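Local coordinates for pheromone response PrgU-like domain-containing protein (Enterococcus faecalis, PDB 2GMQ) that is of unknown function but probably takes part in the pheromone response encoded by a plasmid of its host, at the interface of chains A and B and the interface of chains A and C. Sequence-based numbering; all coordinates share one arbitrary frame. Chains: chain A/B/C, Hypothetical protein EF0006.

Contact 1: the interface of chains A and B. Residues chain A 31, 105-106, 109; chain B 29-31, 105-106.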
loop_
_atom_site.group_PDB
_atom_site.type_symbol
_atom_site.label_atom_id
_atom_site.label_comp_id
_atom_site.label_asym_id
_atom_site.label_seq_id
_atom_site.Cartn_x
_atom_site.Cartn_y
_atom_site.Cartn_z
ATOM N N THR A 31 -20.857 -7.210 0.131
ATOM C CA THR A 31 -21.410 -5.853 0.343
ATOM C C THR A 31 -22.333 -5.782 1.576
ATOM O O THR A 31 -22.920 -4.689 1.857
ATOM C CB THR A 31 -22.265 -5.402 -0.900
ATOM O OG1 THR A 31 -23.356 -6.321 -1.167
ATOM C CG2 THR A 31 -21.412 -5.303 -2.119
ATOM N N ARG A 105 -21.444 -2.964 4.677
ATOM C CA ARG A 105 -20.204 -2.488 4.042
ATOM C C ARG A 105 -20.374 -0.970 3.729
ATOM O O ARG A 105 -19.401 -0.251 3.835
ATOM C CB ARG A 105 -19.861 -3.280 2.767
ATOM C CG ARG A 105 -18.466 -2.890 2.309
ATOM C CD ARG A 105 -17.931 -3.869 1.357
ATOM N NE ARG A 105 -16.568 -3.507 0.978
ATOM C CZ ARG A 105 -15.843 -4.298 0.292
ATOM N NH1 ARG A 105 -16.370 -5.473 -0.017
ATOM N NH2 ARG A 105 -14.589 -3.964 -0.052
ATOM N N GLY A 106 -21.597 -0.551 3.319
ATOM C CA GLY A 106 -21.878 0.856 2.881
ATOM C C GLY A 106 -21.593 1.835 4.009
ATOM O O GLY A 106 -20.716 2.744 3.856
ATOM N N GLU A 109 -17.794 1.904 4.981
ATOM C CA GLU A 109 -17.052 2.700 3.965
ATOM C C GLU A 109 -17.384 4.189 4.182
ATOM O O GLU A 109 -16.507 5.044 4.050
ATOM C CB GLU A 109 -17.466 2.267 2.549
ATOM C CG GLU A 109 -17.206 0.756 2.217
ATOM C CD GLU A 109 -15.778 0.230 2.490
ATOM O OE1 GLU A 109 -15.062 0.768 3.334
ATOM O OE2 GLU A 109 -15.365 -0.770 1.873
ATOM N N GLY B 29 -23.967 4.654 -3.428
ATOM C CA GLY B 29 -24.225 4.059 -2.094
ATOM C C GLY B 29 -23.054 3.279 -1.470
ATOM O O GLY B 29 -23.267 2.593 -0.466
ATOM N N ASN B 30 -21.855 3.377 -2.065
ATOM C CA ASN B 30 -20.599 2.636 -1.734
ATOM C C ASN B 30 -20.712 1.185 -2.063
ATOM O O ASN B 30 -19.695 0.524 -2.166
ATOM C CB ASN B 30 -20.248 2.696 -0.192
ATOM C CG ASN B 30 -20.058 4.116 0.317
ATOM O OD1 ASN B 30 -20.554 4.492 1.384
ATOM N ND2 ASN B 30 -19.339 4.896 -0.441
ATOM N N THR B 31 -21.913 0.657 -2.245
ATOM C CA THR B 31 -22.077 -0.782 -2.536
ATOM C C THR B 31 -22.846 -1.091 -3.831
ATOM O O THR B 31 -22.998 -2.264 -4.190
ATOM C CB THR B 31 -22.902 -1.497 -1.419
ATOM O OG1 THR B 31 -24.219 -0.881 -1.290
ATOM C CG2 THR B 31 -22.190 -1.400 -0.121
ATOM N N ARG B 105 -20.839 -3.440 -6.871
ATOM C CA ARG B 105 -19.593 -3.604 -6.088
ATOM C C ARG B 105 -19.347 -5.076 -5.766
ATOM O O ARG B 105 -18.174 -5.477 -5.782
ATOM C CB ARG B 105 -19.592 -2.748 -4.822
ATOM C CG ARG B 105 -18.179 -2.751 -4.175
ATOM C CD ARG B 105 -18.116 -1.733 -3.032
ATOM N NE ARG B 105 -16.718 -1.686 -2.655
ATOM C CZ ARG B 105 -16.198 -0.702 -2.039
ATOM N NH1 ARG B 105 -16.956 0.320 -1.734
ATOM N NH2 ARG B 105 -14.910 -0.770 -1.721
ATOM N N GLY B 106 -20.420 -5.857 -5.467
ATOM C CA GLY B 106 -20.216 -7.261 -4.992
ATOM C C GLY B 106 -19.544 -8.093 -6.074
ATOM O O GLY B 106 -18.544 -8.750 -5.815
#
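The first half of helix 105-112 and the loop at Thr31 in chain A meet their counterparts in chain B, where the 3-10 helix 28-30 joins the contact. The patch is part of a two-fold symmetric interface between copies of the protein, which may or may not be the biological one. At its middle the two threonines pass alongside, pointing opposite ways, A:Thr31 CB 4.0 Å from B:Thr31 CB. Each sends its methyl group across to the opposite helix, with A:Thr31 CG2 3.7 Å from B:Gly106 CA. This methyl stands anti to its own carbonyl carbon, which leaves OG1 in the crowded position between backbone N and C (chi1 58°). Because Gly106 has no side chain, the methyl comes close to the helix backbone. Beside this, the extended side chains of A:Arg105 and B:Arg105 cross at about a right angle, their guanidinium planes 34° apart, and NE of each lies over the rim of the other. A:Glu109 probably eases the repulsion between these like charges. Bent at chi2, A:Glu109 sets OE2 at the edge of the A:Arg105 guanidinium, in its plane, and takes a straight hydrogen bond from A:Arg105 NE at 3.1 Å, though the donor comes from above the carboxylate plane. A:Glu109 OE2 also forms a longer salt bridge with B:Arg105 NH2, at 3.6 Å. B:Arg105 is steadied from its own chain, since B:Arg105 NH1 donates to the carbonyl B:Asn30 O at 2.8 Å, in the plane of both groups. B:Asn30 lays CB against A:Gly106 and A:Glu109. As modelled, the amide oxygen B:Asn30 OD1 clashes with the carbonyl A:Gly106 O at 3.0 Å, so the amide may be turned over in reality, with ND2 donating.

Contact 2: the interface of chains A and C. Residues chain A 18-19, 21-22, 42-43, 46, 52; chain C 18-19, 21-22, 42-43, 46, 52.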
loop_
_atom_site.group_PDB
_atom_site.type_symbol
_atom_site.label_atom_id
_atom_site.label_comp_id
_atom_site.label_asym_id
_atom_site.label_seq_id
_atom_site.Cartn_x
_atom_site.Cartn_y
_atom_site.Cartn_z
ATOM N N ILE A 18 -7.922 -2.253 17.156
ATOM C CA ILE A 18 -7.014 -2.704 16.098
ATOM C C ILE A 18 -7.199 -1.839 14.875
ATOM O O ILE A 18 -8.369 -1.531 14.478
ATOM C CB ILE A 18 -7.317 -4.192 15.788
ATOM C CG1 ILE A 18 -7.339 -5.070 17.028
ATOM C CG2 ILE A 18 -6.391 -4.709 14.675
ATOM C CD1 ILE A 18 -7.549 -6.554 16.773
ATOM N N GLN A 19 -6.104 -1.329 14.310
ATOM C CA GLN A 19 -6.164 -0.556 13.068
ATOM C C GLN A 19 -6.703 -1.407 11.935
ATOM O O GLN A 19 -6.389 -2.565 11.770
ATOM C CB GLN A 19 -4.834 0.113 12.686
ATOM C CG GLN A 19 -3.661 -0.827 12.670
ATOM C CD GLN A 19 -2.338 -0.129 12.367
ATOM O OE1 GLN A 19 -2.277 1.094 12.118
ATOM N NE2 GLN A 19 -1.289 -0.952 12.194
ATOM N N LYS A 21 -6.188 -1.528 8.862
ATOM C CA LYS A 21 -5.276 -2.036 7.860
ATOM C C LYS A 21 -4.663 -3.372 8.238
ATOM O O LYS A 21 -4.005 -3.997 7.403
ATOM C CB LYS A 21 -4.168 -1.007 7.554
ATOM C CG LYS A 21 -3.294 -0.566 8.706
ATOM C CD LYS A 21 -2.077 0.231 8.328
ATOM C CE LYS A 21 -2.223 1.718 8.590
ATOM N NZ LYS A 21 -0.969 2.552 8.215
ATOM N N ASP A 22 -4.795 -3.721 9.525
ATOM C CA ASP A 22 -4.298 -5.034 10.011
ATOM C C ASP A 22 -5.337 -6.155 9.989
ATOM O O ASP A 22 -5.024 -7.262 10.497
ATOM C CB ASP A 22 -3.728 -4.882 11.424
ATOM C CG ASP A 22 -2.345 -4.274 11.433
ATOM O OD1 ASP A 22 -1.644 -4.301 10.390
ATOM O OD2 ASP A 22 -1.945 -3.754 12.498
ATOM N N THR A 42 1.389 -10.439 9.366
ATOM C CA THR A 42 2.512 -9.674 10.000
ATOM C C THR A 42 2.120 -9.184 11.404
ATOM O O THR A 42 2.832 -9.406 12.378
ATOM C CB THR A 42 2.908 -8.478 9.125
ATOM O OG1 THR A 42 3.302 -9.019 7.835
ATOM C CG2 THR A 42 4.204 -7.849 9.712
ATOM N N ARG A 43 0.953 -8.600 11.475
ATOM C CA ARG A 43 0.410 -8.112 12.766
ATOM C C ARG A 43 0.259 -9.334 13.714
ATOM O O ARG A 43 0.533 -9.221 14.899
ATOM C CB ARG A 43 -0.914 -7.353 12.620
ATOM C CG ARG A 43 -1.366 -6.743 14.067
ATOM C CD ARG A 43 -0.263 -5.798 14.627
ATOM N NE ARG A 43 -0.618 -5.321 15.973
ATOM C CZ ARG A 43 -1.512 -4.340 16.247
ATOM N NH1 ARG A 43 -2.188 -3.767 15.274
ATOM N NH2 ARG A 43 -1.790 -4.026 17.517
ATOM N N GLU A 46 3.621 -10.073 15.195
ATOM C CA GLU A 46 3.878 -9.068 16.211
ATOM C C GLU A 46 3.108 -9.356 17.505
ATOM O O GLU A 46 3.733 -9.284 18.550
ATOM C CB GLU A 46 3.513 -7.673 15.634
ATOM C CG GLU A 46 4.057 -6.536 16.441
ATOM C CD GLU A 46 3.078 -5.360 16.362
ATOM O OE1 GLU A 46 3.404 -4.463 15.566
ATOM O OE2 GLU A 46 2.045 -5.378 17.101
ATOM N N GLN A 52 -0.029 -9.840 22.873
ATOM C CA GLN A 52 -1.062 -8.810 22.922
ATOM C C GLN A 52 -2.414 -9.503 22.880
ATOM O O GLN A 52 -3.293 -9.217 23.699
ATOM C CB GLN A 52 -0.866 -7.811 21.798
ATOM C CG GLN A 52 -2.037 -6.829 21.887
ATOM C CD GLN A 52 -1.830 -5.656 21.007
ATOM O OE1 GLN A 52 -1.179 -5.751 20.006
ATOM N NE2 GLN A 52 -2.397 -4.515 21.407
ATOM N N ILE C 18 7.387 -4.373 16.984
ATOM C CA ILE C 18 6.509 -3.554 16.145
ATOM C C ILE C 18 6.735 -3.899 14.694
ATOM O O ILE C 18 7.919 -4.043 14.246
ATOM C CB ILE C 18 6.812 -2.060 16.424
ATOM C CG1 ILE C 18 6.791 -1.709 17.901
ATOM C CG2 ILE C 18 5.917 -1.158 15.557
ATOM C CD1 ILE C 18 6.999 -0.239 18.227
ATOM N N GLN C 19 5.660 -4.155 13.946
ATOM C CA GLN C 19 5.762 -4.407 12.507
ATOM C C GLN C 19 6.331 -3.197 11.792
ATOM O O GLN C 19 6.015 -2.061 12.063
ATOM C CB GLN C 19 4.449 -4.878 11.863
ATOM C CG GLN C 19 3.272 -3.992 12.165
ATOM C CD GLN C 19 1.962 -4.518 11.582
ATOM O OE1 GLN C 19 1.916 -5.560 10.893
ATOM N NE2 GLN C 19 0.914 -3.685 11.698
ATOM N N LYS C 21 5.908 -1.933 8.974
ATOM C CA LYS C 21 5.024 -1.082 8.207
ATOM C C LYS C 21 4.392 0.020 9.038
ATOM O O LYS C 21 3.756 0.915 8.478
ATOM C CB LYS C 21 3.931 -1.915 7.505
ATOM C CG LYS C 21 3.026 -2.751 8.382
ATOM C CD LYS C 21 1.826 -3.341 7.696
ATOM C CE LYS C 21 1.972 -4.818 7.387
ATOM N NZ LYS C 21 0.735 -5.445 6.690
ATOM N N ASP C 22 4.483 -0.139 10.366
ATOM C CA ASP C 22 3.964 0.900 11.292
ATOM C C ASP C 22 4.996 1.942 11.722
ATOM O O ASP C 22 4.662 2.780 12.598
ATOM C CB ASP C 22 3.352 0.234 12.528
ATOM C CG ASP C 22 1.973 -0.325 12.267
ATOM O OD1 ASP C 22 1.304 0.093 11.289
ATOM O OD2 ASP C 22 1.544 -1.203 13.048
ATOM N N THR C 42 -1.733 6.187 12.543
ATOM C CA THR C 42 -2.870 5.247 12.811
ATOM C C THR C 42 -2.518 4.265 13.941
ATOM O O THR C 42 -3.260 4.111 14.906
ATOM C CB THR C 42 -3.232 4.467 11.541
ATOM O OG1 THR C 42 -3.590 5.454 10.535
ATOM C CG2 THR C 42 -4.542 3.672 11.811
ATOM N N ARG C 43 -1.350 3.690 13.824
ATOM C CA ARG C 43 -0.843 2.752 14.854
ATOM C C ARG C 43 -0.728 3.530 16.195
ATOM O O ARG C 43 -1.038 2.983 17.243
ATOM C CB ARG C 43 0.489 2.095 14.476
ATOM C CG ARG C 43 0.901 0.985 15.602
ATOM C CD ARG C 43 -0.213 -0.094 15.734
ATOM N NE ARG C 43 0.104 -1.042 16.815
ATOM C CZ ARG C 43 0.994 -2.060 16.729
ATOM N NH1 ARG C 43 1.703 -2.231 15.633
ATOM N NH2 ARG C 43 1.236 -2.827 17.797
ATOM N N GLU C 46 -4.138 3.681 17.743
ATOM C CA GLU C 46 -4.419 2.371 18.300
ATOM C C GLU C 46 -3.690 2.149 19.631
ATOM O O GLU C 46 -4.347 1.695 20.554
ATOM C CB GLU C 46 -4.029 1.290 17.255
ATOM C CG GLU C 46 -4.590 -0.063 17.561
ATOM C CD GLU C 46 -3.603 -1.130 17.079
ATOM O OE1 GLU C 46 -3.899 -1.662 15.995
ATOM O OE2 GLU C 46 -2.593 -1.395 17.801
ATOM N N GLN C 52 -0.720 0.572 24.883
ATOM C CA GLN C 52 0.316 -0.407 24.575
ATOM C C GLN C 52 1.665 0.243 24.835
ATOM O O GLN C 52 2.521 -0.334 25.514
ATOM C CB GLN C 52 0.161 -0.913 23.153
ATOM C CG GLN C 52 1.335 -1.863 22.903
ATOM C CD GLN C 52 1.161 -2.621 21.643
ATOM O OE1 GLN C 52 0.540 -2.155 20.730
ATOM N NE2 GLN C 52 1.723 -3.832 21.604
HETATM O O HOH W 1 -0.309 2.561 11.228
HETATM O O HOH W 2 -0.016 -6.576 9.460
HETATM O O HOH W 3 -1.293 -3.573 7.672
#
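Charged pairs dominate this two-fold symmetric patch, and each direct bond between the chains has a twin; the pairing may or may not be the biological one. A:Arg43 grips the carboxylate of C:Glu46 end-on. A:Arg43 NH1 gives a straight bond to the syn lone pair of C:Glu46 OE1 at 2.8 Å, whereas NH2 meets OE2 by a more bent bond, from above the carboxylate plane and tilted out of the guanidinium's own. On the anti side, C:Glu46 OE1 also accepts the backbone amide A:Gln19 N at 2.8 Å, so two donors hold one oxygen. Within its own chain, A:Arg43 NH1 binds A:Asp22 OD2 on the anti lone pair and NH2 binds A:Gln52 OE1, fixing the guanidinium's rotation. Its chain leaves anti to the backbone N (chi1 -175°) and bends at chi2 (58°), and a turn at chi4 (-78°) lays the guanidinium face to face with its twin, A:Arg43 CZ 3.4 Å from C:Arg43 CZ, a like-charge pairing that the surrounding carboxylates probably offset.

Amide hydrogen bonds add a second set. A:Gln19 NE2 meets C:Asp22 tip to tip, donating almost straight to the syn lone pair of C:Asp22 OD1 at 2.9 Å. Its other N-H goes to A:Asp22 OD2, so one amide ties together both aspartates.

Waters extend the network: water 1 bridges A:Gln19 OE1 (2.6 Å), A:Lys21 NZ and C:Asp22 OD1, and water 3 joins A:Asp22 OD1 to C:Lys21 NZ.

Apolar contact is slighter. C:Thr42 CG2 packs obliquely against A:Gln19 CB at 3.7 Å.

In the fold, the two helices 41-50 meet across the two-fold axis, flanked by the end of strand 15-19 and the 3-10 helix 20-22 of each chain, with Gln52 in the loop beyond.

Contact 1 and contact 2 lie about 25 Å apart, centre to centre of their C-alpha atoms, and have no residues in common. Chain A takes part in both at once, using separate surfaces. Strand 23-27 connects them in sequence, running from the 3-10 helix 20-22 of contact 2 to the 3-10 helix 28-30, which takes part in contact 1. Each interface is two-fold symmetric, so together they could join copies in a larger set, consistent with the four chains of the deposited assembly. Contact 2 is the more polar and closely bonded; either of the two may be a feature of the crystal rather than of the protein in solution.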